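PDB 4GBM: CurM Sulfotransferase from Moorea producta, which probably transfers a sulfo group from the donor PAPS to a polyketide-chain substrate in curacin biosynthesis, and binds the spent cofactor PAP. Local coordinates for residues Q218-Q230 / N276-T288. The protein carries 2 engineered substitutions. Residues are numbered along the deposited sequence; the frame is centred on the assembly and turned at random. Where two conformers were deposited one is given.
Sequences QIRYEDLVKKPQQ and NTIDESLADKWKT. With ZN (zinc ion), chain D; A3P (adenosine-3'-5'-diphosphate), chain G.
The short helix 221-226 lies against the 3-10 turn 280-282 and the residues after it, with Glu-222 opposite Ala-283 (CA to CA 4.6 Å) and Val-225 opposite Glu-280. At the centre, CG2 of Val-225 meets the methyl of Ala-283 at 3.6 Å, while its CB rests on CG2 of Ile-278; the CD1 end of Ile-278 reaches on to the ring of Pro-228. Nearer the solvent, Lys-226 runs over the Ala-283 methyl and sends NZ to the carboxylate of Asp-284, meeting OD1 on its syn side at 2.8 Å and OD2 more weakly. Lys-287 NZ adds a weak bond to the same OD2; an asparagine in place of Asp-284 would probably leave Lys-226 NZ and Lys-287 NZ, 4.6 Å from each other, without the negative charge they share. Deeper in, one water bridges Glu-222 OE2 to the carbonyl of Ala-283, and Tyr-308 takes OE1 of the same glutamate. With CG anti to the backbone N (chi1 170°), Tyr-221 carries its hydroxyl past CB of Leu-282 to donate to adenine N3 of the nucleotide at 2.7 Å. Asp-279 N gives N1 a nearly straight bond (168°), Thr-277 O accepts from N6, and Val-225 CG1 packs near C2. Helix and loop thus together grip adenine at N1, N3 and N6, forming the base end of the PAP pocket in this P-loop-related sulfotransferase fold.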
loop_
_atom_site.group_PDB
_atom_site.type_symbol
_atom_site.label_atom_id
_atom_site.label_comp_id
_atom_site.label_asym_id
_atom_site.label_seq_id
_atom_site.Cartn_x
_atom_site.Cartn_y
_atom_site.Cartn_z
ATOM N N GLN A 218 14.004 -0.597 2.529
ATOM C CA GLN A 218 13.325 -1.876 2.367
ATOM C C GLN A 218 12.873 -2.434 3.705
ATOM O O GLN A 218 13.610 -2.383 4.694
ATOM C CB GLN A 218 14.242 -2.890 1.674
ATOM C CG GLN A 218 13.519 -4.161 1.222
ATOM C CD GLN A 218 14.470 -5.207 0.672
ATOM O OE1 GLN A 218 14.748 -6.215 1.326
ATOM N NE2 GLN A 218 14.980 -4.971 -0.528
ATOM N N ILE A 219 11.650 -2.962 3.729
ATOM C CA ILE A 219 11.135 -3.701 4.878
ATOM C C ILE A 219 10.698 -5.085 4.415
ATOM O O ILE A 219 9.962 -5.211 3.445
ATOM C CB ILE A 219 9.943 -2.982 5.533
ATOM C CG1 ILE A 219 10.415 -1.662 6.161
ATOM C CG2 ILE A 219 9.288 -3.876 6.618
ATOM C CD1 ILE A 219 9.304 -0.831 6.744
ATOM N N ARG A 220 11.167 -6.114 5.110
ATOM C CA ARG A 220 10.713 -7.474 4.849
ATOM C C ARG A 220 9.549 -7.760 5.776
ATOM O O ARG A 220 9.656 -7.570 6.992
ATOM C CB ARG A 220 11.848 -8.467 5.079
ATOM C CG ARG A 220 13.123 -8.035 4.356
ATOM C CD ARG A 220 14.310 -8.917 4.694
ATOM N NE ARG A 220 14.263 -10.199 4.000
ATOM C CZ ARG A 220 14.542 -10.367 2.710
ATOM N NH1 ARG A 220 14.480 -11.583 2.190
ATOM N NH2 ARG A 220 14.878 -9.332 1.933
ATOM N N TYR A 221 8.440 -8.213 5.193
ATOM C CA TYR A 221 7.256 -8.576 5.972
ATOM C C TYR A 221 7.611 -9.494 7.137
ATOM O O TYR A 221 7.082 -9.350 8.253
ATOM C CB TYR A 221 6.214 -9.261 5.077
ATOM C CG TYR A 221 5.090 -9.876 5.871
ATOM C CD1 TYR A 221 4.027 -9.096 6.323
ATOM C CD2 TYR A 221 5.105 -11.229 6.203
ATOM C CE1 TYR A 221 2.995 -9.651 7.075
ATOM C CE2 TYR A 221 4.079 -11.802 6.954
ATOM C CZ TYR A 221 3.030 -11.010 7.385
ATOM O OH TYR A 221 2.027 -11.587 8.121
ATOM N N GLU A 222 8.493 -10.454 6.873
ATOM C CA GLU A 222 8.835 -11.449 7.881
ATOM C C GLU A 222 9.494 -10.793 9.095
ATOM O O GLU A 222 9.190 -11.162 10.230
ATOM C CB GLU A 222 9.713 -12.557 7.282
ATOM C CG GLU A 222 9.015 -13.404 6.190
ATOM C CD GLU A 222 8.902 -12.718 4.829
ATOM O OE1 GLU A 222 9.590 -11.704 4.569
ATOM O OE2 GLU A 222 8.108 -13.220 4.013
ATOM N N ASP A 223 10.365 -9.807 8.847
ATOM C CA ASP A 223 10.980 -9.009 9.911
ATOM C C ASP A 223 9.933 -8.127 10.594
ATOM O O ASP A 223 9.929 -7.987 11.820
ATOM C CB ASP A 223 12.089 -8.108 9.357
ATOM C CG ASP A 223 13.291 -8.873 8.848
ATOM O OD1 ASP A 223 13.500 -10.050 9.236
ATOM O OD2 ASP A 223 14.057 -8.257 8.066
ATOM N N LEU A 224 9.040 -7.532 9.803
ATOM C CA LEU A 224 8.008 -6.652 10.354
ATOM C C LEU A 224 7.174 -7.336 11.433
ATOM O O LEU A 224 6.901 -6.742 12.480
ATOM C CB LEU A 224 7.086 -6.127 9.243
ATOM C CG LEU A 224 5.931 -5.212 9.680
ATOM C CD1 LEU A 224 6.467 -3.922 10.298
ATOM C CD2 LEU A 224 5.021 -4.916 8.497
ATOM N N VAL A 225 6.765 -8.578 11.183
ATOM C CA VAL A 225 5.882 -9.243 12.141
ATOM C C VAL A 225 6.617 -10.003 13.250
ATOM O O VAL A 225 6.059 -10.208 14.337
ATOM C CB VAL A 225 4.790 -10.111 11.459
ATOM C CG1 VAL A 225 3.974 -9.258 10.481
ATOM C CG2 VAL A 225 5.402 -11.323 10.743
ATOM N N LYS A 226 7.858 -10.414 12.984
ATOM C CA LYS A 226 8.678 -11.091 14.009
ATOM C C LYS A 226 9.426 -10.135 14.939
ATOM O O LYS A 226 9.621 -10.444 16.126
ATOM C CB LYS A 226 9.683 -12.044 13.367
ATOM C CG LYS A 226 9.070 -13.314 12.797
ATOM C CD LYS A 226 10.146 -14.140 12.112
ATOM C CE LYS A 226 9.868 -15.617 12.208
ATOM N NZ LYS A 226 11.061 -16.388 11.751
ATOM N N LYS A 227 9.867 -9.005 14.385
ATOM C CA LYS A 227 10.637 -8.004 15.132
ATOM C C LYS A 227 10.105 -6.590 14.844
ATOM O O LYS A 227 10.854 -5.726 14.368
ATOM C CB LYS A 227 12.120 -8.084 14.751
ATOM C CG LYS A 227 12.805 -9.413 15.061
ATOM C CD LYS A 227 14.299 -9.353 14.741
ATOM C CE LYS A 227 14.557 -9.130 13.250
ATOM N NZ LYS A 227 16.007 -8.911 12.962
ATOM N N PRO A 228 8.813 -6.340 15.130
ATOM C CA PRO A 228 8.248 -5.034 14.781
ATOM C C PRO A 228 8.964 -3.851 15.438
ATOM O O PRO A 228 9.101 -2.812 14.798
ATOM C CB PRO A 228 6.782 -5.131 15.239
ATOM C CG PRO A 228 6.765 -6.255 16.235
ATOM C CD PRO A 228 7.818 -7.218 15.780
ATOM N N GLN A 229 9.434 -4.004 16.675
ATOM C CA GLN A 229 10.148 -2.912 17.349
ATOM C C GLN A 229 11.377 -2.466 16.555
ATOM O O GLN A 229 11.554 -1.276 16.292
ATOM C CB GLN A 229 10.563 -3.309 18.768
ATOM C CG GLN A 229 11.346 -2.214 19.481
ATOM C CD GLN A 229 12.190 -2.729 20.634
ATOM O OE1 GLN A 229 12.002 -3.850 21.115
ATOM N NE2 GLN A 229 13.126 -1.905 21.091
ATOM N N GLN A 230 12.212 -3.430 16.175
ATOM C CA GLN A 230 13.436 -3.146 15.423
ATOM C C GLN A 230 13.121 -2.564 14.046
ATOM O O GLN A 230 13.726 -1.573 13.632
ATOM C CB GLN A 230 14.295 -4.411 15.288
ATOM C CG GLN A 230 15.557 -4.248 14.444
ATOM C CD GLN A 230 16.289 -5.560 14.228
ATOM O OE1 GLN A 230 16.164 -6.183 13.175
ATOM N NE2 GLN A 230 17.049 -5.989 15.226
ATOM N N ASN A 276 -5.867 -9.841 16.002
ATOM C CA ASN A 276 -5.994 -8.850 17.072
ATOM C C ASN A 276 -4.654 -8.399 17.644
ATOM O O ASN A 276 -4.607 -7.690 18.655
ATOM C CB ASN A 276 -6.946 -9.342 18.180
ATOM C CG ASN A 276 -6.393 -10.518 18.954
ATOM O OD1 ASN A 276 -5.307 -11.017 18.656
ATOM N ND2 ASN A 276 -7.145 -10.975 19.956
ATOM N N THR A 277 -3.575 -8.804 16.973
ATOM C CA THR A 277 -2.223 -8.396 17.324
ATOM C C THR A 277 -1.358 -8.466 16.071
ATOM O O THR A 277 -1.814 -8.942 15.032
ATOM C CB THR A 277 -1.633 -9.290 18.453
ATOM O OG1 THR A 277 -0.416 -8.708 18.941
ATOM C CG2 THR A 277 -1.381 -10.718 17.962
ATOM N N ILE A 278 -0.118 -7.998 16.175
ATOM C CA ILE A 278 0.865 -8.223 15.104
ATOM C C ILE A 278 1.211 -9.708 15.173
ATOM O O ILE A 278 1.866 -10.159 16.119
ATOM C CB ILE A 278 2.119 -7.360 15.298
ATOM C CG1 ILE A 278 1.741 -5.874 15.322
ATOM C CG2 ILE A 278 3.140 -7.659 14.187
ATOM C CD1 ILE A 278 2.839 -4.947 15.863
ATOM N N ASP A 279 0.738 -10.471 14.191
ATOM C CA ASP A 279 0.753 -11.930 14.301
ATOM C C ASP A 279 1.997 -12.508 13.633
ATOM O O ASP A 279 2.066 -12.632 12.408
ATOM C CB ASP A 279 -0.532 -12.530 13.713
ATOM C CG ASP A 279 -0.648 -14.022 13.959
ATOM O OD1 ASP A 279 0.379 -14.657 14.282
ATOM O OD2 ASP A 279 -1.772 -14.559 13.845
ATOM N N GLU A 280 2.979 -12.860 14.463
ATOM C CA GLU A 280 4.276 -13.327 13.969
ATOM C C GLU A 280 4.188 -14.654 13.220
ATOM O O GLU A 280 5.070 -14.970 12.424
ATOM C CB GLU A 280 5.289 -13.439 15.122
ATOM C CG GLU A 280 5.026 -14.586 16.103
ATOM C CD GLU A 280 5.652 -15.913 15.658
ATOM O OE1 GLU A 280 6.818 -15.911 15.193
ATOM O OE2 GLU A 280 4.976 -16.961 15.778
ATOM N N SER A 281 3.132 -15.426 13.478
ATOM C CA SER A 281 3.024 -16.784 12.938
ATOM C C SER A 281 2.881 -16.808 11.432
ATOM O O SER A 281 3.109 -17.847 10.805
ATOM C CB SER A 281 1.852 -17.532 13.574
ATOM O OG SER A 281 1.993 -17.535 14.977
ATOM N N LEU A 282 2.505 -15.671 10.851
ATOM C CA LEU A 282 2.290 -15.600 9.408
ATOM C C LEU A 282 3.597 -15.428 8.623
ATOM O O LEU A 282 3.620 -15.598 7.399
ATOM C CB LEU A 282 1.299 -14.482 9.077
ATOM C CG LEU A 282 -0.198 -14.817 9.207
ATOM C CD1 LEU A 282 -0.558 -15.556 10.487
ATOM C CD2 LEU A 282 -1.043 -13.553 9.064
ATOM N N ALA A 283 4.681 -15.109 9.325
ATOM C CA ALA A 283 5.982 -14.911 8.663
ATOM C C ALA A 283 6.521 -16.182 8.010
ATOM O O ALA A 283 6.841 -16.179 6.821
ATOM C CB ALA A 283 7.010 -14.357 9.648
ATOM N N ASP A 284 6.602 -17.257 8.791
ATOM C CA ASP A 284 7.322 -18.476 8.393
ATOM C C ASP A 284 6.510 -19.440 7.537
ATOM O O ASP A 284 6.947 -20.571 7.306
ATOM C CB ASP A 284 7.809 -19.238 9.634
ATOM C CG ASP A 284 9.022 -18.601 10.299
ATOM O OD1 ASP A 284 9.624 -17.666 9.738
ATOM O OD2 ASP A 284 9.380 -19.059 11.404
ATOM N N LYS A 285 5.343 -19.010 7.064
ATOM C CA LYS A 285 4.463 -19.894 6.291
ATOM C C LYS A 285 5.143 -20.456 5.051
ATOM O O LYS A 285 4.870 -21.588 4.654
ATOM C CB LYS A 285 3.163 -19.180 5.928
ATOM C CG LYS A 285 2.254 -19.020 7.145
ATOM C CD LYS A 285 1.049 -18.145 6.852
ATOM C CE LYS A 285 -0.024 -18.898 6.085
ATOM N NZ LYS A 285 -1.315 -18.156 6.171
ATOM N N TRP A 286 6.053 -19.677 4.473
ATOM C CA TRP A 286 6.800 -20.102 3.289
ATOM C C TRP A 286 7.628 -21.371 3.513
ATOM O O TRP A 286 7.966 -22.062 2.554
ATOM C CB TRP A 286 7.705 -18.974 2.784
ATOM C CG TRP A 286 8.752 -18.545 3.769
ATOM C CD1 TRP A 286 8.633 -17.555 4.711
ATOM C CD2 TRP A 286 10.076 -19.083 3.922
ATOM N NE1 TRP A 286 9.793 -17.443 5.427
ATOM C CE2 TRP A 286 10.696 -18.367 4.973
ATOM C CE3 TRP A 286 10.799 -20.101 3.277
ATOM C CZ2 TRP A 286 12.004 -18.631 5.394
ATOM C CZ3 TRP A 286 12.103 -20.363 3.697
ATOM C CH2 TRP A 286 12.689 -19.632 4.752
ATOM N N LYS A 287 7.954 -21.673 4.770
ATOM C CA LYS A 287 8.747 -22.861 5.076
ATOM C C LYS A 287 7.975 -24.150 4.821
ATOM O O LYS A 287 8.581 -25.204 4.634
ATOM C CB LYS A 287 9.263 -22.829 6.516
ATOM C CG LYS A 287 10.271 -21.722 6.791
ATOM C CD LYS A 287 10.737 -21.750 8.242
ATOM C CE LYS A 287 11.625 -20.555 8.548
ATOM N NZ LYS A 287 12.010 -20.496 9.989
ATOM N N THR A 288 6.647 -24.066 4.814
ATOM C CA THR A 288 5.816 -25.268 4.674
ATOM C C THR A 288 4.816 -25.227 3.523
ATOM O O THR A 288 4.243 -26.265 3.172
ATOM C CB THR A 288 5.061 -25.616 5.982
ATOM O OG1 THR A 288 4.303 -24.482 6.419
ATOM C CG2 THR A 288 6.034 -26.048 7.077
HETATM ZN ZN ZN D . -3.635 -13.845 14.064
HETATM P P1 A3P G . -3.726 -13.317 4.308
HETATM O O1P A3P G . -4.357 -13.720 2.999
HETATM O O2P A3P G . -4.727 -12.870 5.344
HETATM O O3P A3P G . -2.705 -14.303 4.798
HETATM P P2 A3P G . -1.977 -6.675 2.103
HETATM O O4P A3P G . -0.730 -6.177 1.443
HETATM O O5P A3P G . -3.045 -7.181 1.175
HETATM O O6P A3P G . -2.496 -5.738 3.161
HETATM O "O5'" A3P G . -1.512 -8.011 2.888
HETATM C "C5'" A3P G . -2.507 -8.875 3.447
HETATM C "C4'" A3P G . -1.772 -9.869 4.313
HETATM O "O4'" A3P G . -1.280 -9.191 5.476
HETATM C "C3'" A3P G . -2.685 -10.943 4.872
HETATM O "O3'" A3P G . -2.882 -11.986 3.906
HETATM C "C2'" A3P G . -1.907 -11.375 6.110
HETATM O "O2'" A3P G . -0.973 -12.411 5.793
HETATM C "C1'" A3P G . -1.130 -10.132 6.531
HETATM N N9 A3P G . -1.706 -9.560 7.775
HETATM C C8 A3P G . -2.875 -8.903 7.920
HETATM N N7 A3P G . -3.087 -8.553 9.216
HETATM C C5 A3P G . -2.025 -9.003 9.916
HETATM C C6 A3P G . -1.584 -8.981 11.331
HETATM N N6 A3P G . -2.352 -8.377 12.272
HETATM N N1 A3P G . -0.398 -9.574 11.630
HETATM C C2 A3P G . 0.380 -10.162 10.693
HETATM N N3 A3P G . 0.039 -10.210 9.388
HETATM C C4 A3P G . -1.119 -9.654 8.966
HETATM O O HOH W 1 5.853 -14.662 4.692
HETATM O O HOH W 2 5.094 -9.728 16.729
#